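Local coordinates for variant surface glycoprotein MITat 1.13 (Trypanosoma brucei, PDB 6Z8H), which probably forms part of the GPI-anchored surface coat, evading host immunity as the parasite switches between antigenically distinct variants, at residues G121-L126 / D255-N260. Numbering follows the deposited sequence.
Sequences GVYNTL and DFLGSN. With NAG (2-acetamido-2-deoxy-beta-D-glucopyranose), chain E; NAG (2-acetamido-2-deoxy-beta-D-glucopyranose), chain I.
A type II' beta turn from Leu257 to Asn260, in the loop joining strand 247-253 to helix 260-273, packs its first residue against the last turns of the long helix 78-129 of the variant surface glycoprotein fold. No hydrogen bond crosses between the segments; the contact is apolar and buried. Leu257 has the largest share, and its two methyls divide the work. CD2 lies against the Val122 isopropyl group, 3.5 Å from Val122 CG1, the branch anti to the backbone N (chi1 -177°). CD1 turns to the phenol end of Tyr123, 3.5 Å from Tyr123 CZ, with Leu257 running roughly perpendicular to the tyrosine. Leu126 CD1 completes this grip, 3.8 Å from Leu257 CD1. Phe256 packs alongside Leu126, pointing the opposite way: Leu126 CD2 is 4.0 Å from Phe256 CB and 4.1 Å from Phe256 CD2, and Val122 CG1 meets the same CB more loosely. The Tyr123 hydroxyl hydrogen-bonds outside the segments to the carbonyl of Ala189.

The Asn260 N to Leu257 O hydrogen bond, 2.9 Å, closes the turn. Ahead of it, Asp255 OD1 accepts a 3.0 Å hydrogen bond from Gly258 N in an Asx motif, met 54° out of the carboxylate plane. Gly258 has positive phi (55°), which favours glycine. Beyond it, Asn260 starts the following helix and bears an N-linked glycan. Asn260 OD1 accepts a weak hydrogen bond from Asn124 ND2 of the second subunit, placing the glycosylation site beside the dimer interface. Val122 CG2 approaches Asn260 OD1 to 3.6 Å, while Asn260 ND2 is bonded covalently to C1 of the chain E NAG.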
loop_
_atom_site.group_PDB
_atom_site.type_symbol
_atom_site.label_atom_id
_atom_site.label_comp_id
_atom_site.label_asym_id
_atom_site.label_seq_id
_atom_site.Cartn_x
_atom_site.Cartn_y
_atom_site.Cartn_z
ATOM N N GLY A 121 -6.553 11.930 3.579
ATOM C CA GLY A 121 -7.021 12.192 4.931
ATOM C C GLY A 121 -7.146 13.684 5.207
ATOM O O GLY A 121 -8.123 14.151 5.821
ATOM N N VAL A 122 -6.152 14.462 4.775
ATOM C CA VAL A 122 -6.291 15.908 4.904
ATOM C C VAL A 122 -7.524 16.395 4.150
ATOM O O VAL A 122 -8.281 17.234 4.668
ATOM C CB VAL A 122 -5.003 16.651 4.503
ATOM C CG1 VAL A 122 -5.168 18.156 4.721
ATOM C CG2 VAL A 122 -3.839 16.154 5.309
ATOM N N TYR A 123 -7.768 15.891 2.923
ATOM C CA TYR A 123 -8.968 16.329 2.201
ATOM C C TYR A 123 -10.248 15.997 2.968
ATOM O O TYR A 123 -11.238 16.727 2.854
ATOM C CB TYR A 123 -9.003 15.774 0.771
ATOM C CG TYR A 123 -8.064 16.488 -0.164
ATOM C CD1 TYR A 123 -8.254 17.829 -0.475
ATOM C CD2 TYR A 123 -7.023 15.813 -0.813
ATOM C CE1 TYR A 123 -7.399 18.509 -1.335
ATOM C CE2 TYR A 123 -6.167 16.485 -1.670
ATOM C CZ TYR A 123 -6.385 17.813 -1.971
ATOM O OH TYR A 123 -5.520 18.453 -2.825
ATOM N N ASN A 124 -10.258 14.926 3.758
ATOM C CA ASN A 124 -11.436 14.645 4.562
ATOM C C ASN A 124 -11.731 15.830 5.456
ATOM O O ASN A 124 -12.879 16.292 5.565
ATOM C CB ASN A 124 -11.204 13.446 5.470
ATOM C CG ASN A 124 -11.172 12.150 4.728
ATOM O OD1 ASN A 124 -11.564 12.051 3.581
ATOM N ND2 ASN A 124 -10.735 11.117 5.423
ATOM N N THR A 125 -10.685 16.364 6.088
ATOM C CA THR A 125 -10.896 17.491 6.985
ATOM C C THR A 125 -11.264 18.749 6.206
ATOM O O THR A 125 -12.060 19.569 6.684
ATOM C CB THR A 125 -9.692 17.725 7.903
ATOM O OG1 THR A 125 -8.553 18.205 7.198
ATOM C CG2 THR A 125 -9.363 16.538 8.707
ATOM N N LEU A 126 -10.657 18.963 5.036
ATOM C CA LEU A 126 -11.039 20.118 4.219
ATOM C C LEU A 126 -12.514 20.082 3.843
ATOM O O LEU A 126 -13.160 21.134 3.795
ATOM C CB LEU A 126 -10.155 20.174 2.971
ATOM C CG LEU A 126 -8.697 20.530 3.291
ATOM C CD1 LEU A 126 -7.833 20.477 2.005
ATOM C CD2 LEU A 126 -8.546 21.854 3.998
ATOM N N ASP A 255 -3.038 27.080 6.458
ATOM C CA ASP A 255 -2.516 26.153 5.418
ATOM C C ASP A 255 -2.556 24.713 5.953
ATOM O O ASP A 255 -1.574 24.307 6.553
ATOM C CB ASP A 255 -1.115 26.559 5.020
ATOM C CG ASP A 255 -0.587 25.707 3.896
ATOM O OD1 ASP A 255 -1.322 24.853 3.458
ATOM O OD2 ASP A 255 0.438 26.026 3.385
ATOM N N PHE A 256 -3.649 24.008 5.724
ATOM C CA PHE A 256 -3.812 22.662 6.267
ATOM C C PHE A 256 -2.973 21.638 5.517
ATOM O O PHE A 256 -2.306 20.801 6.132
ATOM C CB PHE A 256 -5.277 22.259 6.212
ATOM C CG PHE A 256 -6.123 22.922 7.279
ATOM C CD1 PHE A 256 -6.180 22.367 8.537
ATOM C CD2 PHE A 256 -6.855 24.098 7.031
ATOM C CE1 PHE A 256 -6.939 22.967 9.550
ATOM C CE2 PHE A 256 -7.636 24.674 8.031
ATOM C CZ PHE A 256 -7.666 24.107 9.290
ATOM N N LEU A 257 -2.994 21.690 4.188
ATOM C CA LEU A 257 -2.336 20.647 3.403
ATOM C C LEU A 257 -0.827 20.823 3.349
ATOM O O LEU A 257 -0.092 19.836 3.177
ATOM C CB LEU A 257 -2.871 20.634 1.973
ATOM C CG LEU A 257 -3.923 19.584 1.594
ATOM C CD1 LEU A 257 -4.491 19.858 0.206
ATOM C CD2 LEU A 257 -3.339 18.220 1.692
ATOM N N GLY A 258 -0.340 22.049 3.446
ATOM C CA GLY A 258 1.082 22.266 3.255
ATOM C C GLY A 258 1.508 21.710 1.917
ATOM O O GLY A 258 0.888 21.969 0.887
ATOM N N SER A 259 2.571 20.923 1.937
ATOM C CA SER A 259 3.097 20.317 0.725
ATOM C C SER A 259 2.618 18.883 0.530
ATOM O O SER A 259 3.174 18.174 -0.313
ATOM C CB SER A 259 4.620 20.413 0.726
ATOM O OG SER A 259 5.217 19.636 1.743
ATOM N N ASN A 260 1.607 18.440 1.274
ATOM C CA ASN A 260 1.211 17.034 1.221
ATOM C C ASN A 260 0.705 16.656 -0.164
ATOM O O ASN A 260 1.000 15.561 -0.661
ATOM C CB ASN A 260 0.076 16.763 2.198
ATOM C CG ASN A 260 0.517 16.573 3.649
ATOM O OD1 ASN A 260 -0.343 16.373 4.511
ATOM N ND2 ASN A 260 1.813 16.657 3.934
HETATM C C1 NAG E . 2.242 16.311 5.382
HETATM C C2 NAG E . 3.675 15.600 5.387
HETATM C C3 NAG E . 4.190 15.374 6.753
HETATM C C4 NAG E . 4.083 16.648 7.556
HETATM C C5 NAG E . 2.669 17.155 7.418
HETATM C C6 NAG E . 2.449 18.418 8.216
HETATM C C7 NAG E . 4.487 14.127 3.592
HETATM C C8 NAG E . 4.241 12.844 2.908
HETATM N N2 NAG E . 3.602 14.385 4.561
HETATM O O3 NAG E . 5.542 14.990 6.689
HETATM O O4 NAG E . 4.288 16.134 8.805
HETATM O O5 NAG E . 2.411 17.472 6.103
HETATM O O6 NAG E . 1.075 18.611 8.374
HETATM O O7 NAG E . 5.412 14.786 3.312
HETATM C C1 NAG I . -12.862 8.332 6.595
HETATM C C2 NAG I . -13.395 7.145 5.707
HETATM C C3 NAG I . -14.023 7.664 4.468
HETATM C C4 NAG I . -15.026 8.750 4.858
HETATM C C5 NAG I . -14.344 9.780 5.751
HETATM C C6 NAG I . -15.270 10.967 6.151
HETATM C C7 NAG I . -12.405 4.935 5.670
HETATM C C8 NAG I . -11.177 4.192 5.175
HETATM N N2 NAG I . -12.294 6.215 5.433
HETATM O O3 NAG I . -14.684 6.557 3.923
HETATM O O4 NAG I . -15.242 9.322 3.593
HETATM O O5 NAG I . -13.953 9.140 6.930
HETATM O O6 NAG I . -14.516 12.088 6.544
HETATM O O7 NAG I . -13.316 4.400 6.123
#